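Local coordinates for protein endo-1,4-beta-xylanase (Pseudoalteromonas haloplanktis, PDB 1H12) that hydrolyses internal beta-1,4 linkages of xylan in the cold as a family 8 glycoside hydrolase, and may also act on cellulose-type beta-1,4-glucans, at residues Gly10-Gly15 with His294-Gln299; Ser35-Met40 with Leu90-Glu95; Ala86-Asn91 with Leu154-Arg159; Glu95-Trp100 with Phe166-Asp171; Tyr209-Asn214 with Phe397-Asn402. All blocks are in the same frame, centred on the assembly; numbering follows the deposited sequence. Where two conformers were deposited one is given.

The five contacts lie in and around the (alpha/alpha)6 barrel of family 8: four join helix ends or helix flanks, and contact 5 lays the irregular C-terminal tail against helix 206-215. Contacts 1 and 4 are mostly buried, contacts 3 and 5 partly so, and contact 2 lies at the surface. Contacts 2 and 4 both use helix 93-107, and contacts 2 and 3 share the turn at Leu90 and Asn91. Contact 1 is carried by backbone hydrogen bonds, contact 4 by aromatic rings and carboxylates, contact 3 by a guanidinium, contact 5 by a tyrosine hydroxyl, while contact 2 has no hydrogen bond between its segments. Tyr12 connects contacts 1 and 5.

Contact 1: residues Gly10-Gly15 with His294-Gln299; sequences GAYSSG and HLMGAQ
Tyr12 holds CG anti to its backbone N (chi1 -170°), whereas Met296 has CG anti to its carbonyl carbon and chi2 turns SD toward Tyr12; the two side chains run alongside each other in the same direction. As modelled, Met296 SD lies at the ring edge, 3.7 Å from Tyr12 CD2 and 86° off the ring normal, but the thioether end is poorly defined and the Met-aromatic contact is therefore provisional. The far end of Tyr12 belongs to another part of the fold, since its OH is hydrogen-bonded to Asn401 and Asn214 and its ring meets Phe399 edge-to-face. The backbones carry the rest. Ala11 N donates to His294 O at 2.9 Å in an almost straight bond (177°), and Tyr12 N donates to Leu295 O, also at 2.9 Å, on a lone pair of that oxygen. Gly10, the N-cap of helix 11-14, comes so close that its CA makes a CA-H...O contact of 3.2 Å with Leu295 O. A water completes the seam, accepting from Gly10 N at 2.8 Å and donating to Met296 O at 2.8 Å. Amide N-H groups from the start of helix 11-14 thus satisfy carbonyls in the last turn of helix 283-296, and the two helix ends, of opposite dipole sign, would probably stabilise each other electrostatically.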
# COMPACT_ATOMS: atom_id res chain seq x y z
N GLY A 10 -6.50 10.12 16.48
CA GLY A 10 -5.47 9.23 15.91
C GLY A 10 -4.16 9.21 16.68
O GLY A 10 -3.81 10.15 17.41
N ALA A 11 -3.40 8.16 16.45
CA ALA A 11 -2.06 8.00 17.00
C ALA A 11 -1.13 9.12 16.54
O ALA A 11 -0.21 9.49 17.29
CB ALA A 11 -1.50 6.66 16.56
N TYR A 12 -1.34 9.64 15.37
CA TYR A 12 -0.49 10.78 14.91
C TYR A 12 -0.63 11.97 15.82
O TYR A 12 0.38 12.67 16.07
CB TYR A 12 -0.81 11.10 13.44
CG TYR A 12 0.09 12.05 12.74
CD1 TYR A 12 1.44 12.16 13.02
CD2 TYR A 12 -0.41 12.82 11.74
CE1 TYR A 12 2.27 13.03 12.28
CE2 TYR A 12 0.40 13.69 11.01
CZ TYR A 12 1.74 13.78 11.28
OH TYR A 12 2.50 14.68 10.55
N SER A 13 -1.86 12.21 16.28
CA SER A 13 -2.04 13.35 17.20
C SER A 13 -1.74 13.01 18.64
O SER A 13 -1.22 13.90 19.37
CB SER A 13 -3.50 13.79 17.10
OG SER A 13 -3.82 14.29 15.82
N SER A 14 -2.04 11.82 19.11
CA SER A 14 -1.89 11.54 20.55
C SER A 14 -0.56 10.96 20.89
O SER A 14 -0.13 11.06 22.03
CB SER A 14 -2.96 10.53 20.97
OG SER A 14 -2.66 9.29 20.33
N GLY A 15 0.10 10.36 19.92
CA GLY A 15 1.31 9.60 20.13
C GLY A 15 1.09 8.24 20.65
O GLY A 15 2.06 7.52 20.90
N HIS A 294 -6.49 4.28 12.57
CA HIS A 294 -5.46 4.19 13.61
C HIS A 294 -4.69 5.49 13.71
O HIS A 294 -4.53 6.08 14.80
CB HIS A 294 -4.51 3.03 13.28
CG HIS A 294 -3.53 2.76 14.36
ND1 HIS A 294 -2.34 2.11 14.13
CD2 HIS A 294 -3.55 3.02 15.69
CE1 HIS A 294 -1.68 1.99 15.28
NE2 HIS A 294 -2.40 2.54 16.26
N LEU A 295 -4.18 5.99 12.58
CA LEU A 295 -3.29 7.14 12.59
C LEU A 295 -4.03 8.46 12.78
O LEU A 295 -3.45 9.35 13.42
CB LEU A 295 -2.47 7.17 11.29
CG LEU A 295 -1.18 6.39 11.31
CD1 LEU A 295 -0.10 7.09 12.16
CD2 LEU A 295 -1.36 4.94 11.76
N MET A 296 -5.20 8.63 12.19
CA MET A 296 -5.90 9.90 12.19
C MET A 296 -7.25 9.88 12.91
O MET A 296 -7.85 10.97 13.03
CB MET A 296 -6.06 10.43 10.80
CG MET A 296 -4.79 10.94 10.23
SD MET A 296 -3.91 12.09 10.97
CE MET A 296 -4.34 12.67 11.18
N GLY A 297 -7.69 8.74 13.41
CA GLY A 297 -8.90 8.63 14.20
C GLY A 297 -10.02 7.93 13.45
O GLY A 297 -10.20 8.09 12.25
N ALA A 298 -10.77 7.10 14.17
CA ALA A 298 -11.86 6.34 13.59
C ALA A 298 -13.14 7.15 13.64
O ALA A 298 -13.57 7.61 14.71
CB ALA A 298 -12.05 5.06 14.35
N GLN A 299 -13.76 7.34 12.50
CA GLN A 299 -15.05 7.97 12.36
C GLN A 299 -16.07 6.90 11.93
O GLN A 299 -15.74 5.76 11.65
CB GLN A 299 -14.98 9.07 11.33
CG GLN A 299 -13.95 10.16 11.55
O HOH W 1 -6.77 12.54 15.09

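Contact 2: residues Ser35-Met40 with Leu90-Glu95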
# COMPACT_ATOMS: atom_id res chain seq x y z
N SER A 35 11.65 -11.19 12.62
CA SER A 35 11.99 -12.31 11.72
C SER A 35 11.33 -12.17 10.35
O SER A 35 11.88 -12.63 9.37
CB SER A 35 11.59 -13.67 12.36
OG SER A 35 10.20 -13.78 12.52
N THR A 36 10.15 -11.57 10.29
CA THR A 36 9.47 -11.33 9.03
C THR A 36 10.40 -10.45 8.16
O THR A 36 10.63 -10.77 6.99
CB THR A 36 8.14 -10.70 9.25
OG1 THR A 36 7.26 -11.62 9.98
CG2 THR A 36 7.44 -10.36 7.98
N PHE A 37 10.89 -9.35 8.70
CA PHE A 37 11.77 -8.51 7.94
C PHE A 37 13.04 -9.27 7.58
O PHE A 37 13.49 -9.24 6.42
CB PHE A 37 12.12 -7.22 8.70
CG PHE A 37 12.93 -6.26 7.89
CD1 PHE A 37 14.31 -6.38 7.80
CD2 PHE A 37 12.32 -5.25 7.18
CE1 PHE A 37 15.04 -5.52 6.96
CE2 PHE A 37 13.01 -4.38 6.40
CZ PHE A 37 14.39 -4.51 6.28
N ASP A 38 13.63 -9.96 8.52
CA ASP A 38 14.90 -10.64 8.26
C ASP A 38 14.79 -11.66 7.19
O ASP A 38 15.70 -11.86 6.40
CB ASP A 38 15.41 -11.30 9.53
CG ASP A 38 15.93 -10.28 10.56
OD1 ASP A 38 16.06 -9.09 10.22
OD2 ASP A 38 16.11 -10.68 11.73
N ASN A 39 13.66 -12.37 7.15
CA ASN A 39 13.49 -13.38 6.11
C ASN A 39 13.17 -12.79 4.75
O ASN A 39 13.60 -13.29 3.72
CB ASN A 39 12.36 -14.36 6.50
CG ASN A 39 12.69 -15.22 7.68
OD1 ASN A 39 13.83 -15.44 7.96
ND2 ASN A 39 11.61 -15.72 8.37
N MET A 40 12.39 -11.69 4.73
CA MET A 40 12.10 -11.02 3.46
C MET A 40 13.35 -10.37 2.87
O MET A 40 13.50 -10.31 1.65
CB MET A 40 10.99 -10.01 3.68
CG MET A 40 10.67 -9.18 2.43
SD MET A 40 9.25 -8.12 2.76
CE MET A 40 9.39 -6.97 1.42
N LEU A 90 11.49 -0.08 10.67
CA LEU A 90 12.34 -0.93 11.52
C LEU A 90 13.76 -0.42 11.64
O LEU A 90 14.61 -1.10 12.23
CB LEU A 90 12.27 -2.37 11.05
CG LEU A 90 10.90 -3.03 11.19
CD1 LEU A 90 10.94 -4.42 10.68
CD2 LEU A 90 10.36 -3.02 12.62
N ASN A 91 14.02 0.77 11.18
CA ASN A 91 15.35 1.40 11.34
C ASN A 91 16.42 0.66 10.53
O ASN A 91 17.56 0.54 10.96
CB ASN A 91 15.77 1.57 12.80
CG ASN A 91 16.29 2.96 13.11
OD1 ASN A 91 16.07 3.91 12.37
ND2 ASN A 91 17.00 3.06 14.25
N LYS A 92 16.05 0.19 9.33
CA LYS A 92 16.92 -0.63 8.48
C LYS A 92 17.48 0.23 7.34
O LYS A 92 17.00 0.20 6.20
CB LYS A 92 16.16 -1.83 7.96
CG LYS A 92 15.56 -2.70 9.05
CD LYS A 92 16.62 -3.46 9.82
CE LYS A 92 16.02 -4.39 10.82
NZ LYS A 92 17.08 -5.20 11.45
N GLN A 93 18.51 1.01 7.67
CA GLN A 93 18.94 2.05 6.77
C GLN A 93 19.63 1.57 5.51
O GLN A 93 19.40 2.12 4.42
CB GLN A 93 19.81 3.07 7.52
CG GLN A 93 20.12 4.31 6.70
CD GLN A 93 20.90 5.34 7.44
OE1 GLN A 93 21.47 5.03 8.54
NE2 GLN A 93 20.98 6.53 6.90
N GLU A 94 20.49 0.58 5.62
CA GLU A 94 21.18 0.07 4.46
C GLU A 94 20.18 -0.45 3.44
O GLU A 94 20.32 -0.21 2.23
CB GLU A 94 22.17 -1.05 4.83
N GLU A 95 19.23 -1.24 3.91
CA GLU A 95 18.19 -1.79 3.02
C GLU A 95 17.42 -0.67 2.35
O GLU A 95 17.15 -0.74 1.14
CB GLU A 95 17.28 -2.72 3.82
CG GLU A 95 17.92 -4.03 4.30
CD GLU A 95 18.71 -3.90 5.57
OE1 GLU A 95 18.91 -2.85 6.18
OE2 GLU A 95 19.10 -5.00 6.03
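Phe37, on helix 29-40, reaches into the turn between helices 77-89 and 93-107 of the (alpha/alpha)6 barrel of this family, a turn that begins with a Schellman motif whose C-prime residue is Asn91. The phenylalanine and Lys92 run antiparallel, alongside each other, so that the aliphatic part of the lysine passes over the ring; Lys92 was modelled in two conformers, of which one is described. Lys92 CG sits above one face, offset toward the rim, 3.8 Å from the ring centroid and 27° off the normal, a CH-pi contact. The bend at chi2 of Lys92 (-71°) places CD near the ring as well, 3.9 Å from Phe37 CE1. Leu90 is also antiparallel to Phe37, but meets it nearer the backbone of Phe37: its CD1 touches Phe37 CB at 3.6 Å. Glu95 comes to the ring edge with its methylene carbon CG, near the plane. Phe41, just after the end of helix 29-40, stacks on Phe37. Polar contributions are slight: the opposite charges of Asp38 OD1 and Lys92 NZ, 4.2 Å apart and beyond a salt bridge, would attract weakly at most. At the tip of the ring, Phe37 CZ lies 3.6 Å from Lys92 CB and 4.1 Å from Glu95 CG.

Contact 3: residues Ala86-Asn91 with Leu154-Arg159; sequences AAVMLN and LNASAR
Arg159 of helix 143-160 makes the hydrogen bond of this contact, from NH2 to Val88 O, 2.9 Å long and nearly along the C=O axis, with the acceptor close to the guanidinium plane. The same oxygen takes Asn91 N at 3.2 Å as part of the Schellman motif that ends helix 77-89, so two donors grip it. Stacking comes next. The Asn91 amide lies 11° from parallel with the guanidinium, OD1 being over its centre, 3.4 Å from Arg159 CZ. OD1 is itself hydrogen-bonded to Trp160 NE1, and Tyr400 makes a cation-pi contact on the opposite guanidinium face. Apolar packing is carried by Val88, whose CG2, anti to the backbone N, reaches the other helix at Ala156 N (3.6 Å) and Asn155 CB (3.9 Å). Val88 and Asn155 side chains cross at about a right angle. The bend at chi3 of Arg159 (74°) puts NE near the Asn91 amide. An alanine here would probably leave Val88 O without its charged donor and open a gap between the Asn91 amide and the Tyr400 ring. A positive group at the C-terminal end of helix 77-89 is likely to be favoured by the negative pole of the helix dipole.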
# COMPACT_ATOMS: atom_id res chain seq x y z
N ALA A 86 8.78 -0.43 4.82
CA ALA A 86 9.06 -1.38 5.86
C ALA A 86 10.40 -1.14 6.50
O ALA A 86 10.57 -1.20 7.73
CB ALA A 86 8.98 -2.80 5.29
N ALA A 87 11.42 -0.88 5.67
CA ALA A 87 12.77 -0.66 6.19
C ALA A 87 12.82 0.54 7.14
O ALA A 87 13.42 0.47 8.20
CB ALA A 87 13.73 -0.50 5.00
N VAL A 88 12.20 1.68 6.76
CA VAL A 88 12.31 2.85 7.63
C VAL A 88 11.60 2.60 8.95
O VAL A 88 12.06 3.06 10.00
CB VAL A 88 11.89 4.15 6.95
CG1 VAL A 88 10.41 4.25 6.66
CG2 VAL A 88 12.34 5.36 7.76
N MET A 89 10.50 1.86 8.95
CA MET A 89 9.79 1.60 10.20
C MET A 89 10.62 0.78 11.18
O MET A 89 10.44 0.90 12.40
CB MET A 89 8.46 0.91 9.95
CG MET A 89 7.43 1.76 9.18
SD MET A 89 7.16 3.37 9.96
CE MET A 89 6.36 4.18 8.60
N LEU A 90 11.49 -0.08 10.67
CA LEU A 90 12.34 -0.93 11.52
C LEU A 90 13.76 -0.42 11.64
O LEU A 90 14.61 -1.10 12.23
CB LEU A 90 12.27 -2.37 11.05
CG LEU A 90 10.90 -3.03 11.19
CD1 LEU A 90 10.94 -4.42 10.68
CD2 LEU A 90 10.36 -3.02 12.62
N ASN A 91 14.02 0.77 11.18
CA ASN A 91 15.35 1.40 11.34
C ASN A 91 16.42 0.66 10.53
O ASN A 91 17.56 0.54 10.96
CB ASN A 91 15.77 1.57 12.80
CG ASN A 91 16.29 2.96 13.11
OD1 ASN A 91 16.07 3.91 12.37
ND2 ASN A 91 17.00 3.06 14.25
N LEU A 154 10.23 10.95 3.57
CA LEU A 154 10.04 11.91 4.64
C LEU A 154 10.37 11.31 5.97
O LEU A 154 10.98 11.97 6.84
CB LEU A 154 8.60 12.43 4.65
CG LEU A 154 8.22 13.44 3.56
CD1 LEU A 154 6.73 13.66 3.60
CD2 LEU A 154 8.99 14.76 3.73
N ASN A 155 9.98 10.05 6.19
CA ASN A 155 10.31 9.37 7.43
C ASN A 155 11.81 9.12 7.58
O ASN A 155 12.35 9.25 8.66
CB ASN A 155 9.51 8.08 7.54
CG ASN A 155 8.07 8.30 7.98
OD1 ASN A 155 7.13 8.28 7.05
ND2 ASN A 155 7.85 8.51 9.19
N ALA A 156 12.47 8.76 6.46
CA ALA A 156 13.93 8.55 6.49
C ALA A 156 14.63 9.85 6.88
O ALA A 156 15.56 9.82 7.72
CB ALA A 156 14.37 8.06 5.14
N SER A 157 14.22 10.96 6.31
CA SER A 157 14.77 12.25 6.72
C SER A 157 14.62 12.45 8.21
O SER A 157 15.58 12.87 8.89
CB SER A 157 14.01 13.35 5.98
OG SER A 157 14.37 14.64 6.49
N ALA A 158 13.44 12.21 8.72
CA ALA A 158 13.17 12.46 10.13
C ALA A 158 14.00 11.58 11.04
O ALA A 158 14.45 12.02 12.09
CB ALA A 158 11.70 12.28 10.43
N ARG A 159 14.19 10.31 10.69
CA ARG A 159 14.88 9.38 11.54
C ARG A 159 16.39 9.49 11.44
O ARG A 159 17.09 9.31 12.44
CB ARG A 159 14.46 7.93 11.28
CG ARG A 159 12.95 7.67 11.51
CD ARG A 159 12.65 6.22 11.69
NE ARG A 159 13.10 5.80 13.02
CZ ARG A 159 12.98 4.57 13.51
NH1 ARG A 159 13.37 4.34 14.76
NH2 ARG A 159 12.45 3.58 12.78

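Contact 4: residues Glu95-Trp100 with Phe166-Asp171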
# COMPACT_ATOMS: atom_id res chain seq x y z
N GLU A 95 19.23 -1.24 3.91
CA GLU A 95 18.19 -1.79 3.02
C GLU A 95 17.42 -0.67 2.35
O GLU A 95 17.15 -0.74 1.14
CB GLU A 95 17.28 -2.72 3.82
CG GLU A 95 17.92 -4.03 4.30
CD GLU A 95 18.71 -3.90 5.57
OE1 GLU A 95 18.91 -2.85 6.18
OE2 GLU A 95 19.10 -5.00 6.03
N PHE A 96 17.01 0.32 3.13
CA PHE A 96 16.31 1.48 2.60
C PHE A 96 17.14 2.12 1.49
O PHE A 96 16.63 2.38 0.38
CB PHE A 96 16.03 2.48 3.70
CG PHE A 96 15.22 3.66 3.27
CD1 PHE A 96 15.77 4.68 2.52
CD2 PHE A 96 13.89 3.73 3.63
CE1 PHE A 96 14.99 5.72 2.09
CE2 PHE A 96 13.12 4.79 3.25
CZ PHE A 96 13.66 5.80 2.47
N ASP A 97 18.38 2.41 1.79
CA ASP A 97 19.23 3.15 0.87
C ASP A 97 19.49 2.36 -0.41
O ASP A 97 19.52 2.91 -1.50
CB ASP A 97 20.54 3.50 1.53
CG ASP A 97 20.44 4.61 2.54
OD1 ASP A 97 19.34 5.18 2.70
OD2 ASP A 97 21.46 4.93 3.21
N ASN A 98 19.66 1.05 -0.29
CA ASN A 98 19.89 0.23 -1.45
C ASN A 98 18.69 0.19 -2.38
O ASN A 98 18.81 0.19 -3.61
CB ASN A 98 20.33 -1.20 -1.05
CG ASN A 98 21.71 -1.26 -0.42
OD1 ASN A 98 22.52 -0.34 -0.59
ND2 ASN A 98 21.96 -2.36 0.29
N LEU A 99 17.48 0.14 -1.78
CA LEU A 99 16.26 0.19 -2.57
C LEU A 99 16.06 1.56 -3.20
O LEU A 99 15.65 1.67 -4.36
CB LEU A 99 15.04 -0.15 -1.69
CG LEU A 99 14.94 -1.60 -1.22
CD1 LEU A 99 13.74 -1.72 -0.30
CD2 LEU A 99 14.81 -2.58 -2.37
N TRP A 100 16.28 2.64 -2.45
CA TRP A 100 16.06 3.98 -2.98
C TRP A 100 17.07 4.29 -4.10
O TRP A 100 16.71 4.88 -5.12
CB TRP A 100 16.09 5.03 -1.86
CG TRP A 100 15.90 6.42 -2.32
CD1 TRP A 100 16.71 7.46 -2.05
CD2 TRP A 100 14.88 6.94 -3.22
NE1 TRP A 100 16.29 8.59 -2.70
CE2 TRP A 100 15.16 8.28 -3.42
CE3 TRP A 100 13.75 6.40 -3.87
CZ2 TRP A 100 14.42 9.06 -4.31
CZ3 TRP A 100 13.01 7.18 -4.71
CH2 TRP A 100 13.34 8.50 -4.95
N PHE A 166 22.03 10.14 0.84
CA PHE A 166 20.86 10.83 0.33
C PHE A 166 20.44 12.00 1.16
O PHE A 166 20.44 11.92 2.42
CB PHE A 166 19.68 9.86 0.23
CG PHE A 166 19.94 8.74 -0.72
CD1 PHE A 166 19.99 8.98 -2.06
CD2 PHE A 166 20.12 7.46 -0.29
CE1 PHE A 166 20.24 7.97 -2.95
CE2 PHE A 166 20.38 6.43 -1.18
CZ PHE A 166 20.43 6.67 -2.49
N ASN A 167 20.00 13.04 0.47
CA ASN A 167 19.21 14.10 1.12
C ASN A 167 17.77 13.63 0.97
O ASN A 167 17.09 13.93 0.00
CB ASN A 167 19.44 15.45 0.46
CG ASN A 167 18.83 16.56 1.24
OD1 ASN A 167 17.76 16.43 1.79
ND2 ASN A 167 19.52 17.68 1.29
N TYR A 168 17.35 12.77 1.91
CA TYR A 168 16.05 12.20 1.87
C TYR A 168 14.97 13.25 1.76
O TYR A 168 13.96 13.06 1.05
CB TYR A 168 15.77 11.34 3.08
CG TYR A 168 16.74 10.23 3.38
CD1 TYR A 168 16.85 9.09 2.57
CD2 TYR A 168 17.55 10.29 4.49
CE1 TYR A 168 17.70 8.07 2.89
CE2 TYR A 168 18.41 9.26 4.81
CZ TYR A 168 18.50 8.15 4.01
OH TYR A 168 19.39 7.15 4.34
N TYR A 169 15.12 14.34 2.51
CA TYR A 169 14.10 15.37 2.54
C TYR A 169 13.93 15.99 1.17
O TYR A 169 12.81 16.16 0.68
CB TYR A 169 14.43 16.42 3.60
CG TYR A 169 13.28 17.39 3.79
CD1 TYR A 169 12.15 17.02 4.47
CD2 TYR A 169 13.29 18.64 3.21
CE1 TYR A 169 11.05 17.88 4.58
CE2 TYR A 169 12.24 19.49 3.30
CZ TYR A 169 11.10 19.11 4.01
OH TYR A 169 10.03 19.99 4.07
N ASN A 170 15.04 16.40 0.54
CA ASN A 170 14.94 16.98 -0.77
C ASN A 170 14.33 15.99 -1.77
O ASN A 170 13.52 16.37 -2.63
CB ASN A 170 16.32 17.42 -1.31
N ASP A 171 14.73 14.72 -1.66
CA ASP A 171 14.15 13.71 -2.53
C ASP A 171 12.64 13.58 -2.29
O ASP A 171 11.87 13.40 -3.24
CB ASP A 171 14.85 12.38 -2.37
CG ASP A 171 16.24 12.32 -2.93
OD1 ASP A 171 16.62 13.24 -3.69
OD2 ASP A 171 17.00 11.38 -2.64
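Tyr168 OH donates to Asp97 OD1 at 2.6 Å, using the syn lone pair of the carboxylate oxygen, and is also hydrogen-bonded to Gln93 NE2. The Asp97 and Tyr168 side chains cross at about a right angle, with OD1 in the plane of the phenol ring. A second polar link joins Trp100 NE1 to Asp171 OD2 at 2.9 Å; the acceptor lies in the indole plane, whereas the N-H meets the carboxylate from above its plane. Asp171 OD1 makes a salt bridge with Lys104, which probably helps to balance its charge. Between these links sits Phe166. Trp100 CD1 stands over the centre of its face, 3.6 Å from Phe166 CD1, and the ring planes are at 63°: an edge-to-face pair with the indole supplying the edge. Phe166 CE2 lies 3.6 Å from Asp97 O. An alanine here would probably leave the indole edge without a ring to rest on and open a gap between Trp100 and Asp97. Phe96 has chi1 at -176°, which swings CG toward helix 168-182; its CE1 lies 3.7 Å from Tyr168 CE1, with the ring planes at 87°. The start of helix 168-182, N-capped by Asn167, is thereby joined to helix 93-107; Ala156 of helix 143-160 packs on both Phe96 and Tyr168, Met84 of helix 77-89 on Phe96 and Trp100, and strand 58-66 meets Asn98 and Leu99.

Contact 5: residues Tyr209-Asn214 with Phe397-Asn402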
# COMPACT_ATOMS: atom_id res chain seq x y z
N TYR A 209 -1.52 11.99 3.42
CA TYR A 209 -1.62 13.36 2.94
C TYR A 209 -1.53 14.34 4.12
O TYR A 209 -0.93 15.42 4.00
CB TYR A 209 -2.88 13.57 2.14
CG TYR A 209 -3.11 12.51 1.07
CD1 TYR A 209 -2.15 12.14 0.16
CD2 TYR A 209 -4.34 11.89 1.01
CE1 TYR A 209 -2.41 11.17 -0.78
CE2 TYR A 209 -4.60 10.90 0.07
CZ TYR A 209 -3.66 10.54 -0.82
OH TYR A 209 -3.98 9.53 -1.71
N ASP A 210 -2.14 13.99 5.27
CA ASP A 210 -1.99 14.83 6.45
C ASP A 210 -0.55 14.89 6.92
O ASP A 210 -0.08 15.94 7.34
CB ASP A 210 -2.87 14.26 7.57
CG ASP A 210 -4.34 14.55 7.38
OD1 ASP A 210 -4.65 15.75 7.22
OD2 ASP A 210 -5.17 13.64 7.40
N TYR A 211 0.17 13.76 6.85
CA TYR A 211 1.59 13.74 7.18
C TYR A 211 2.38 14.61 6.17
O TYR A 211 3.24 15.40 6.58
CB TYR A 211 2.06 12.27 7.14
CG TYR A 211 3.52 12.06 7.38
CD1 TYR A 211 4.09 12.20 8.62
CD2 TYR A 211 4.36 11.70 6.33
CE1 TYR A 211 5.46 12.01 8.80
CE2 TYR A 211 5.69 11.44 6.52
CZ TYR A 211 6.27 11.65 7.75
OH TYR A 211 7.63 11.49 7.86
N PHE A 212 2.07 14.51 4.89
CA PHE A 212 2.75 15.35 3.92
C PHE A 212 2.55 16.83 4.28
O PHE A 212 3.49 17.62 4.26
CB PHE A 212 2.23 15.11 2.53
CG PHE A 212 2.42 13.71 1.95
CD1 PHE A 212 3.33 12.84 2.45
CD2 PHE A 212 1.70 13.33 0.84
CE1 PHE A 212 3.51 11.58 1.88
CE2 PHE A 212 1.86 12.08 0.27
CZ PHE A 212 2.77 11.20 0.79
N ALA A 213 1.32 17.21 4.60
CA ALA A 213 1.00 18.60 4.93
C ALA A 213 1.86 19.12 6.07
O ALA A 213 2.27 20.28 6.05
CB ALA A 213 -0.47 18.73 5.30
N ASN A 214 2.12 18.28 7.06
CA ASN A 214 2.90 18.67 8.21
C ASN A 214 4.41 18.65 7.99
O ASN A 214 5.17 19.01 8.87
CB ASN A 214 2.55 17.81 9.40
CG ASN A 214 1.18 18.09 9.95
OD1 ASN A 214 0.58 19.17 9.65
ND2 ASN A 214 0.67 17.17 10.73
N PHE A 397 4.10 0.75 12.77
CA PHE A 397 3.86 1.62 11.62
C PHE A 397 3.54 3.02 12.18
O PHE A 397 2.45 3.26 12.65
CB PHE A 397 2.79 1.07 10.73
CG PHE A 397 2.80 1.70 9.34
CD1 PHE A 397 2.37 2.97 9.12
CD2 PHE A 397 3.28 0.99 8.27
CE1 PHE A 397 2.38 3.52 7.80
CE2 PHE A 397 3.26 1.50 6.97
CZ PHE A 397 2.84 2.78 6.77
N LYS A 398 4.56 3.87 12.23
CA LYS A 398 4.48 5.17 12.89
C LYS A 398 4.83 6.28 11.94
O LYS A 398 5.55 6.08 10.97
CB LYS A 398 5.41 5.22 14.08
CG LYS A 398 5.16 4.17 15.14
CD LYS A 398 6.08 4.39 16.34
CE LYS A 398 5.82 3.39 17.50
NZ LYS A 398 6.77 3.53 18.56
N PHE A 399 4.35 7.49 12.24
CA PHE A 399 4.70 8.69 11.49
C PHE A 399 5.78 9.46 12.25
O PHE A 399 5.57 9.86 13.40
CB PHE A 399 3.50 9.60 11.29
CG PHE A 399 2.45 9.13 10.34
CD1 PHE A 399 2.45 7.87 9.75
CD2 PHE A 399 1.40 9.97 10.03
CE1 PHE A 399 1.42 7.51 8.87
CE2 PHE A 399 0.36 9.61 9.19
CZ PHE A 399 0.39 8.39 8.59
N TYR A 400 6.92 9.64 11.63
CA TYR A 400 8.06 10.37 12.21
C TYR A 400 8.15 11.74 11.55
O TYR A 400 8.52 11.87 10.40
CB TYR A 400 9.38 9.58 11.97
CG TYR A 400 9.43 8.25 12.66
CD1 TYR A 400 8.91 7.10 12.08
CD2 TYR A 400 9.97 8.13 13.93
CE1 TYR A 400 8.95 5.89 12.74
CE2 TYR A 400 10.04 6.92 14.57
CZ TYR A 400 9.51 5.79 14.00
OH TYR A 400 9.55 4.62 14.68
N ASN A 401 7.74 12.79 12.26
CA ASN A 401 7.79 14.13 11.71
C ASN A 401 9.18 14.66 11.65
O ASN A 401 10.01 14.43 12.54
CB ASN A 401 6.97 15.12 12.55
CG ASN A 401 5.51 15.08 12.27
OD1 ASN A 401 5.05 14.68 11.19
ND2 ASN A 401 4.71 15.50 13.28
N ASN A 402 9.45 15.47 10.63
CA ASN A 402 10.63 16.26 10.55
C ASN A 402 10.51 17.45 11.47
O ASN A 402 9.40 17.90 11.78
CB ASN A 402 10.85 16.72 9.10
CG ASN A 402 11.31 15.57 8.26
OD1 ASN A 402 10.43 14.87 7.58
ND2 ASN A 402 12.54 15.27 8.35
O HOH W 2 6.67 18.10 11.12
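Tyr211 and Phe399 have CA atoms 7.3 Å apart, and the separation is still 7.5 Å between the CA atoms of Asn214 and Asn401, so the C-terminal tail, which has no regular structure here, keeps pace with nearly a turn of helix 206-215 in the (alpha/alpha)6 barrel. Tyr211 bridges this distance: chi1 (176°) sets CG anti to the backbone N and directs it toward the tail. At the far end of the ring, Tyr211 OH donates to Tyr400 O at 2.7 Å, the donor standing 38° above the carbonyl plane. Phe399 packs obliquely beside the base of the tyrosine, its CD2 being 3.8 Å from Tyr211 CB; the ring planes are inclined at 53°. Asn401 runs antiparallel to Tyr211, its amide almost parallel to the phenol ring and its OD1 3.6 Å from Tyr211 CE1. That oxygen, besides its Tyr12 partner, is hydrogen-bonded to Asn215 ND2, which would help to fix the amide. Leu154 and Asn155 of helix 143-160 pack on Tyr211. Farther along the tail, a bridging water donates to both Asn214 O (2.9 Å) and Asn402 O (2.8 Å).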